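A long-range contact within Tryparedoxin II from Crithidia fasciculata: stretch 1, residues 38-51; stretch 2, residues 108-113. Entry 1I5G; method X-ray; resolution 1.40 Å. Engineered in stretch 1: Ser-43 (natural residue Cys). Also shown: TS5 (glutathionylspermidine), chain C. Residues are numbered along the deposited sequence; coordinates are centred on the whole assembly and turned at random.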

# COMPACT_ATOMS: atom_id res chain seq x y z
N SER A 38 11.02 5.43 5.87
CA SER A 38 11.41 6.78 6.24
C SER A 38 12.89 7.03 5.96
O SER A 38 13.27 8.21 5.87
CB SER A 38 11.04 7.10 7.67
OG SER A 38 11.87 6.35 8.50
N TRP A 39 13.76 6.04 5.81
CA TRP A 39 15.17 6.31 5.53
C TRP A 39 15.34 6.80 4.10
O TRP A 39 16.43 7.28 3.79
CB TRP A 39 15.99 5.05 5.73
CG TRP A 39 15.67 3.88 4.86
CD1 TRP A 39 14.89 2.80 5.17
CD2 TRP A 39 16.13 3.60 3.53
NE1 TRP A 39 14.82 1.91 4.12
CE2 TRP A 39 15.59 2.38 3.09
CE3 TRP A 39 16.98 4.28 2.63
CZ2 TRP A 39 15.84 1.82 1.85
CZ3 TRP A 39 17.21 3.69 1.38
CH2 TRP A 39 16.67 2.50 1.02
N CYS A 40 14.36 6.70 3.21
CA CYS A 40 14.47 7.08 1.81
C CYS A 40 13.83 8.44 1.56
O CYS A 40 12.61 8.58 1.61
CB CYS A 40 13.79 6.01 0.97
SG CYS A 40 13.91 6.23 -0.84
N PRO A 41 14.63 9.46 1.30
CA PRO A 41 14.05 10.79 1.04
C PRO A 41 13.03 10.81 -0.07
O PRO A 41 11.95 11.37 0.12
CB PRO A 41 15.25 11.72 0.82
CG PRO A 41 16.35 11.01 1.42
CD PRO A 41 16.11 9.50 1.27
N PRO A 42 13.29 10.22 -1.24
CA PRO A 42 12.25 10.24 -2.27
C PRO A 42 10.89 9.67 -1.87
O PRO A 42 9.80 10.08 -2.25
CB PRO A 42 12.91 9.48 -3.42
CG PRO A 42 14.33 9.57 -3.21
CD PRO A 42 14.53 9.57 -1.71
N SER A 43 10.96 8.64 -1.03
CA SER A 43 9.75 8.01 -0.49
C SER A 43 8.96 8.85 0.49
O SER A 43 7.75 8.99 0.48
CB SER A 43 10.04 6.78 0.37
OG SER A 43 10.10 5.69 -0.45
N ARG A 44 9.73 9.42 1.40
CA ARG A 44 9.16 10.40 2.29
C ARG A 44 8.51 11.57 1.54
O ARG A 44 7.51 12.12 1.99
CB ARG A 44 10.22 11.02 3.19
CG ARG A 44 10.77 10.06 4.21
CD ARG A 44 11.45 10.79 5.39
NE ARG A 44 12.27 11.89 4.90
CZ ARG A 44 13.59 11.82 4.73
NH1 ARG A 44 14.29 10.71 5.00
NH2 ARG A 44 14.24 12.88 4.28
N ALA A 45 9.11 12.00 0.44
CA ALA A 45 8.58 13.12 -0.32
C ALA A 45 7.36 12.74 -1.15
O ALA A 45 6.56 13.57 -1.56
CB ALA A 45 9.67 13.63 -1.23
N PHE A 46 7.20 11.46 -1.47
CA PHE A 46 6.03 11.02 -2.22
C PHE A 46 4.82 10.78 -1.32
O PHE A 46 3.68 10.98 -1.74
CB PHE A 46 6.29 9.74 -3.05
CG PHE A 46 5.07 9.12 -3.68
CD1 PHE A 46 4.40 9.77 -4.73
CD2 PHE A 46 4.55 7.90 -3.28
CE1 PHE A 46 3.28 9.21 -5.32
CE2 PHE A 46 3.44 7.35 -3.86
CZ PHE A 46 2.79 8.01 -4.89
N THR A 47 5.05 10.34 -0.08
CA THR A 47 3.98 10.05 0.86
C THR A 47 2.90 11.14 0.98
O THR A 47 1.71 10.83 0.92
CB THR A 47 4.59 9.65 2.22
OG1 THR A 47 5.16 8.33 2.06
CG2 THR A 47 3.53 9.56 3.34
N PRO A 48 3.24 12.40 1.20
CA PRO A 48 2.20 13.43 1.29
C PRO A 48 1.33 13.58 0.05
O PRO A 48 0.14 13.87 0.19
CB PRO A 48 3.00 14.73 1.57
CG PRO A 48 4.43 14.42 1.34
CD PRO A 48 4.60 12.94 1.41
N GLN A 49 1.92 13.39 -1.13
CA GLN A 49 1.18 13.42 -2.38
C GLN A 49 0.19 12.28 -2.39
O GLN A 49 -0.94 12.44 -2.87
CB GLN A 49 2.06 13.24 -3.61
CG GLN A 49 3.05 14.42 -3.77
CD GLN A 49 4.17 14.06 -4.73
OE1 GLN A 49 4.78 13.01 -4.56
NE2 GLN A 49 4.44 14.87 -5.75
N LEU A 50 0.56 11.10 -1.89
CA LEU A 50 -0.32 9.94 -1.81
C LEU A 50 -1.39 10.18 -0.73
O LEU A 50 -2.53 9.79 -0.92
CB LEU A 50 0.49 8.67 -1.61
CG LEU A 50 -0.35 7.39 -1.59
CD1 LEU A 50 -1.17 7.20 -2.85
CD2 LEU A 50 0.56 6.20 -1.31
N ILE A 51 -1.03 10.82 0.37
CA ILE A 51 -2.05 11.19 1.34
C ILE A 51 -3.15 12.08 0.76
O ILE A 51 -4.33 11.83 0.95
CB ILE A 51 -1.40 11.82 2.60
CG1 ILE A 51 -0.54 10.78 3.35
CG2 ILE A 51 -2.42 12.46 3.53
CD1 ILE A 51 0.27 11.34 4.50
N SER A 108 13.00 -0.90 -6.17
CA SER A 108 13.19 0.43 -5.66
C SER A 108 11.97 0.97 -4.95
O SER A 108 10.88 0.44 -5.18
CB SER A 108 13.66 1.43 -6.71
OG SER A 108 12.64 1.63 -7.66
N ILE A 109 12.11 1.98 -4.12
CA ILE A 109 11.06 2.70 -3.43
C ILE A 109 11.21 4.19 -3.72
O ILE A 109 12.33 4.65 -3.92
CB ILE A 109 11.02 2.40 -1.93
CG1 ILE A 109 12.34 2.71 -1.23
CG2 ILE A 109 10.62 0.93 -1.72
CD1 ILE A 109 12.20 2.68 0.30
N PRO A 110 10.12 4.95 -3.74
CA PRO A 110 8.76 4.45 -3.54
C PRO A 110 8.18 3.74 -4.75
O PRO A 110 8.44 4.15 -5.89
CB PRO A 110 7.96 5.74 -3.33
CG PRO A 110 8.73 6.77 -4.10
CD PRO A 110 10.19 6.41 -3.98
N THR A 111 7.39 2.70 -4.47
CA THR A 111 6.70 1.91 -5.50
C THR A 111 5.29 1.67 -5.01
O THR A 111 5.04 1.40 -3.84
CB THR A 111 7.38 0.54 -5.79
OG1 THR A 111 8.65 0.73 -6.41
CG2 THR A 111 6.62 -0.30 -6.80
N LEU A 112 4.32 1.74 -5.92
CA LEU A 112 2.90 1.60 -5.61
C LEU A 112 2.25 0.70 -6.62
O LEU A 112 2.16 1.04 -7.82
CB LEU A 112 2.26 3.00 -5.58
CG LEU A 112 0.86 3.12 -4.97
CD1 LEU A 112 0.83 2.78 -3.52
CD2 LEU A 112 0.43 4.57 -5.21
N VAL A 113 1.80 -0.46 -6.18
CA VAL A 113 1.27 -1.51 -7.05
C VAL A 113 -0.19 -1.76 -6.72
O VAL A 113 -0.53 -2.11 -5.58
CB VAL A 113 2.07 -2.81 -6.89
CG1 VAL A 113 1.48 -3.93 -7.73
CG2 VAL A 113 3.54 -2.55 -7.29
N1 TS5 C . 14.47 8.36 -8.31
CA1 TS5 C . 13.80 7.06 -8.06
C1 TS5 C . 12.39 7.28 -7.58
OE1 TS5 C . 11.56 6.35 -7.67
OE2 TS5 C . 12.09 8.39 -7.09
CB1 TS5 C . 14.51 6.18 -7.04
CG1 TS5 C . 14.38 6.71 -5.61
CD1 TS5 C . 15.51 6.10 -4.83
O1 TS5 C . 16.76 6.46 -4.92
N2 TS5 C . 15.23 5.13 -3.96
CA2 TS5 C . 16.17 4.25 -3.34
C2 TS5 C . 15.94 2.78 -3.57
O2 TS5 C . 14.71 2.23 -3.54
CB2 TS5 C . 16.05 4.45 -1.83
SG2 TS5 C . 15.96 6.17 -1.26
N3 TS5 C . 17.12 2.16 -3.75
CA3 TS5 C . 17.14 0.71 -3.76
C3 TS5 C . 17.63 0.15 -5.07
O3 TS5 C . 17.27 0.80 -6.15
N1' TS5 C . 18.39 -0.93 -5.23
C1' TS5 C . 18.40 -1.63 -6.49
C2' TS5 C . 19.84 -1.56 -6.98
N2' TS5 C . 21.37 -2.33 -8.79
C3' TS5 C . 20.06 -2.49 -8.18
C4' TS5 C . 21.61 -3.18 -9.95
C5' TS5 C . 23.09 -3.42 -10.27
C6' TS5 C . 23.32 -4.45 -11.38
C7' TS5 C . 24.64 -4.27 -12.12
N3' TS5 C . 24.96 -5.26 -13.14

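The most unusual feature of this contact is a ligand tied to both of its sides: glutathionylspermidine is joined to Cys-40 by a disulfide, with SG of Cys-40 2.1 Å from SG2 of TS5, while its peptide-like backbone pairs with Ile-109 in the other stretch. The N of Ile-109 donates to O2 of TS5 at 2.7 Å, and N2 of TS5 donates to the O of Ile-109 at 2.9 Å. Such a two-way pairing resembles that between neighbouring strands. The mixed disulfide accords with the thiol chemistry expected of a tryparedoxin.

Between the protein stretches themselves there are no hydrogen bonds; apolar packing dominates. Cys-40 occupies the N-cap position of the helix, and its O accepts from N of Arg-44 at 3.0 Å. CB of Cys-40 also lies 3.8 Å from CD1 of Ile-109, so the residue that carries the ligand also packs against the opposing loop. The same methyl of Ile-109 approaches Trp-39, CD1 to CZ2 being 4.0 Å. Although the CA-to-CB bond of Trp-39 points sideways, its long side chain brings the indole nearer, where CZ3 also lies 3.5 Å from CB2 of TS5. The aliphatic chain of Ile-109 suits this place because its terminal methyl, CD1, packs beside both residues, while its backbone N and O pair with the ligand.

Pro-110 follows a cis peptide bond, and here the backbones come close: its CA is 4.8 Å from the CA of Ser-43. Having no N-H, it cannot donate to the serine, and the 3.4 Å separation between OG of Ser-43 and N of Pro-110 is a contact without a hydrogen to share. Ser-43 is an engineered replacement for the natural cysteine. The compact ring of Pro-110 offers an apolar surface to the helix, with its CD 4.1 Å from CB of Pro-42 and its CG 4.0 Å from CB of Phe-46.

Farther along, the strand alternates. Thr-111 points away from the helix, and its OG1 donates to O of Ser-108 at 2.6 Å, within its own stretch. Leu-112 points back toward the helix, where its CD2 sits at the edge of the Phe-46 ring, 4.2 Å from CZ, and 3.9 Å from CD1 of Leu-50. Phe-46 and Leu-50 lie one helical turn apart, linked by the bond from N of Leu-50 to O of Phe-46 at 3.1 Å, so both can meet the same leucine. Bulky hydrocarbon side chains suit this buried end, since they carry no polar groups that would need partners.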